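Long-range contact in discoidin-2 (Dictyostelium discoideum, PDB 2VM9), which binds galactose and N-acetylgalactosamine as a trimeric lectin and may take part in spore coat formation: residues 165-175 against 185-195. Residues are numbered along the deposited sequence; the frame is centred on the assembly and turned at random. Where two conformers were deposited one is given.
Sequences QVGEVSIGDRS and IVRHVKFPVEF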
# COMPACT_ATOMS: atom_id res chain seq x y z
N GLN A 165 -8.06 2.33 13.74
CA GLN A 165 -8.12 3.44 14.69
C GLN A 165 -8.15 2.82 16.08
O GLN A 165 -8.63 1.70 16.26
CB GLN A 165 -9.33 4.33 14.48
CG GLN A 165 -9.38 5.04 13.11
CD GLN A 165 -10.56 5.93 12.99
OE1 GLN A 165 -10.62 6.99 13.62
NE2 GLN A 165 -11.53 5.51 12.19
N VAL A 166 -7.64 3.56 17.04
CA VAL A 166 -7.49 3.01 18.38
C VAL A 166 -8.02 4.00 19.41
O VAL A 166 -8.16 5.21 19.14
CB VAL A 166 -6.02 2.67 18.70
CG1 VAL A 166 -5.41 1.70 17.67
CG2 VAL A 166 -5.20 3.96 18.80
N GLY A 167 -8.27 3.50 20.61
CA GLY A 167 -8.70 4.41 21.68
C GLY A 167 -8.86 3.63 22.97
O GLY A 167 -8.53 2.45 23.05
N GLU A 168 -9.37 4.31 23.98
CA GLU A 168 -9.62 3.66 25.25
C GLU A 168 -10.98 4.08 25.76
O GLU A 168 -11.50 5.14 25.40
CB GLU A 168 -8.54 3.97 26.27
CG GLU A 168 -8.45 5.40 26.76
CD GLU A 168 -7.67 5.47 28.09
OE1 GLU A 168 -6.45 5.26 28.09
OE2 GLU A 168 -8.29 5.72 29.15
N VAL A 169 -11.56 3.25 26.60
CA VAL A 169 -12.87 3.53 27.13
C VAL A 169 -12.97 2.92 28.53
O VAL A 169 -12.50 1.81 28.74
CB VAL A 169 -14.00 3.02 26.17
CG1 VAL A 169 -13.81 1.56 25.80
CG2 VAL A 169 -15.40 3.30 26.72
N SER A 170 -13.58 3.63 29.46
CA SER A 170 -13.75 3.16 30.84
C SER A 170 -15.19 3.34 31.27
O SER A 170 -15.95 4.07 30.63
CB SER A 170 -12.87 3.99 31.80
OG SER A 170 -11.49 3.94 31.46
N ILE A 171 -15.56 2.68 32.36
CA ILE A 171 -16.88 2.94 32.93
C ILE A 171 -16.92 4.40 33.40
O ILE A 171 -17.83 5.15 33.02
CB ILE A 171 -17.17 2.00 34.11
CG1 ILE A 171 -17.14 0.54 33.63
CG2 ILE A 171 -18.56 2.33 34.72
CD1 ILE A 171 -17.30 -0.51 34.73
N GLY A 172 -15.94 4.79 34.21
CA GLY A 172 -15.75 6.20 34.55
C GLY A 172 -16.65 6.69 35.65
O GLY A 172 -16.61 7.88 36.01
N ASP A 173 -17.46 5.78 36.20
CA ASP A 173 -18.30 6.08 37.36
C ASP A 173 -18.69 4.77 38.06
O ASP A 173 -18.18 3.70 37.72
CB ASP A 173 -19.54 6.90 36.96
CG ASP A 173 -20.56 6.12 36.15
OD1 ASP A 173 -20.46 4.87 36.02
OD2 ASP A 173 -21.52 6.76 35.65
N ARG A 174 -19.60 4.87 39.03
CA ARG A 174 -19.92 3.74 39.90
C ARG A 174 -21.15 2.95 39.44
O ARG A 174 -21.81 2.27 40.26
CB ARG A 174 -20.10 4.21 41.34
CG ARG A 174 -19.00 5.11 41.83
CD ARG A 174 -17.66 4.38 41.95
NE ARG A 174 -16.92 4.21 40.68
CZ ARG A 174 -16.14 5.11 40.10
NH1 ARG A 174 -15.99 6.33 40.65
NH2 ARG A 174 -15.49 4.80 38.97
N SER A 175 -21.44 3.03 38.15
CA SER A 175 -22.60 2.40 37.54
C SER A 175 -22.73 0.91 37.86
O SER A 175 -23.85 0.40 37.97
CB SER A 175 -22.57 2.58 36.02
OG SER A 175 -22.92 3.88 35.70
N ILE A 185 -23.58 -1.73 31.62
CA ILE A 185 -23.66 -0.33 31.21
C ILE A 185 -22.97 -0.20 29.87
O ILE A 185 -22.04 -0.95 29.57
CB ILE A 185 -23.08 0.62 32.24
CG1 ILE A 185 -21.60 0.35 32.57
CG2 ILE A 185 -23.91 0.62 33.50
CD1 ILE A 185 -20.65 1.09 31.55
N VAL A 186 -23.44 0.74 29.08
CA VAL A 186 -22.91 0.91 27.75
C VAL A 186 -22.20 2.24 27.74
O VAL A 186 -22.75 3.25 28.21
CB VAL A 186 -24.06 0.92 26.69
CG1 VAL A 186 -23.58 1.53 25.38
CG2 VAL A 186 -24.58 -0.45 26.48
N ARG A 187 -20.98 2.26 27.20
CA ARG A 187 -20.31 3.50 26.89
C ARG A 187 -20.21 3.60 25.39
O ARG A 187 -19.64 2.71 24.75
CB ARG A 187 -18.91 3.55 27.51
CG ARG A 187 -18.92 3.66 29.02
CD ARG A 187 -19.52 4.99 29.45
NE ARG A 187 -19.69 5.09 30.90
CZ ARG A 187 -20.83 4.83 31.55
NH1 ARG A 187 -21.92 4.43 30.91
NH2 ARG A 187 -20.88 4.98 32.88
N HIS A 188 -20.75 4.67 24.81
CA HIS A 188 -20.65 4.82 23.38
C HIS A 188 -19.36 5.50 23.00
O HIS A 188 -18.97 6.51 23.58
CB HIS A 188 -21.84 5.52 22.73
CG HIS A 188 -21.74 5.55 21.23
ND1 HIS A 188 -22.04 4.46 20.45
CD2 HIS A 188 -21.30 6.51 20.39
CE1 HIS A 188 -21.82 4.76 19.18
NE2 HIS A 188 -21.37 6.00 19.12
N VAL A 189 -18.66 4.88 22.06
CA VAL A 189 -17.38 5.34 21.59
C VAL A 189 -17.55 5.86 20.16
O VAL A 189 -18.12 5.19 19.32
CB VAL A 189 -16.34 4.19 21.65
CG1 VAL A 189 -14.96 4.67 21.19
CG2 VAL A 189 -16.27 3.60 23.09
N LYS A 190 -17.07 7.06 19.91
CA LYS A 190 -17.08 7.61 18.55
C LYS A 190 -15.65 7.52 18.04
O LYS A 190 -14.72 7.94 18.73
CB LYS A 190 -17.58 9.06 18.59
CG LYS A 190 -17.74 9.69 17.21
CD LYS A 190 -18.17 11.17 17.33
CE LYS A 190 -17.33 12.06 16.40
NZ LYS A 190 -15.85 12.02 16.74
N PHE A 191 -15.46 6.96 16.84
CA PHE A 191 -14.12 6.86 16.25
C PHE A 191 -13.63 8.28 15.95
O PHE A 191 -14.44 9.13 15.59
CB PHE A 191 -14.12 6.03 14.95
CG PHE A 191 -14.55 4.60 15.14
CD1 PHE A 191 -13.97 3.79 16.14
CD2 PHE A 191 -15.52 4.03 14.30
CE1 PHE A 191 -14.38 2.46 16.31
CE2 PHE A 191 -15.93 2.69 14.46
CZ PHE A 191 -15.35 1.90 15.47
N PRO A 192 -12.33 8.54 16.11
CA PRO A 192 -11.84 9.88 15.74
C PRO A 192 -12.31 10.30 14.34
O PRO A 192 -12.73 11.45 14.15
CB PRO A 192 -10.33 9.72 15.79
CG PRO A 192 -10.11 8.67 16.89
CD PRO A 192 -11.25 7.69 16.65
N VAL A 193 -12.30 9.37 13.38
CA VAL A 193 -12.75 9.62 12.01
C VAL A 193 -13.72 8.53 11.58
O VAL A 193 -13.54 7.37 11.96
CB VAL A 193 -11.53 9.62 11.01
CG1 VAL A 193 -11.97 9.86 9.56
CG2 VAL A 193 -10.50 10.64 11.42
N GLU A 194 -14.74 8.88 10.80
CA GLU A 194 -15.69 7.88 10.33
C GLU A 194 -15.04 6.96 9.29
O GLU A 194 -14.36 7.44 8.36
CB GLU A 194 -16.97 8.52 9.76
CG GLU A 194 -18.00 7.50 9.31
CD GLU A 194 -19.31 8.11 8.82
OE1 GLU A 194 -19.45 9.35 8.78
OE2 GLU A 194 -20.23 7.33 8.50
N PHE A 195 -15.21 5.66 9.47
CA PHE A 195 -14.72 4.67 8.51
C PHE A 195 -15.61 4.66 7.26
O PHE A 195 -16.78 5.06 7.30
CB PHE A 195 -14.76 3.25 9.11
CG PHE A 195 -13.64 2.93 10.10
CD1 PHE A 195 -12.35 2.70 9.66
CD2 PHE A 195 -13.92 2.77 11.45
CE1 PHE A 195 -11.33 2.36 10.56
CE2 PHE A 195 -12.90 2.43 12.36
CZ PHE A 195 -11.61 2.23 11.92
O HOH W 1 -23.46 6.34 33.91
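Gln165 NE2 sits over the centre of one face of the Phe195 ring, 3.3 Å from Phe195 CZ, with the amide plane turned 64° from the ring. The edge of that ring points at Phe191, whose own face takes Phe195 CE2 over its centre. At the other end, the Arg187 guanidinium has Ile185 CD1 over one face, near the rim. Ile171 O and Asp173 OD1 lie at its edge.

Gln165 is extended beyond CG (chi2 -178°), which carries its amide to the turn after strand 183-190. There Gln165 NE2 gives a nearly straight hydrogen bond to Val193 O (2.7 Å), and Val193 N returns one to a lone pair of Gln165 OE1 (2.9 Å). Tyr159 of a neighbouring subunit packs on Gln165, Val193 and Phe195.

A bend at chi2 (-65°) brings the Arg187 guanidinium to the backbone carbonyl of Ile171. Arg187 NE gives a hydrogen bond to a lone pair of Ile171 O (2.8 Å), and NH2 adds a weak one to the same oxygen. NH2 also forms a salt bridge to Asp173 OD1 (3.2 Å). That carboxylate oxygen accepts from Ser175 N, making an Asx turn, and from Ser175 OG. Between the two ends, Val169 CG2 packs on Val189 CG2 (3.7 Å).

Side chains thus join strands outermost, within this chain, in the two facing sheets of the lectin-like domain: an amide held twice at the subunit interface, and a single-point salt bridge, its groups almost perpendicular, that probably steadies the loop after strand 163-170.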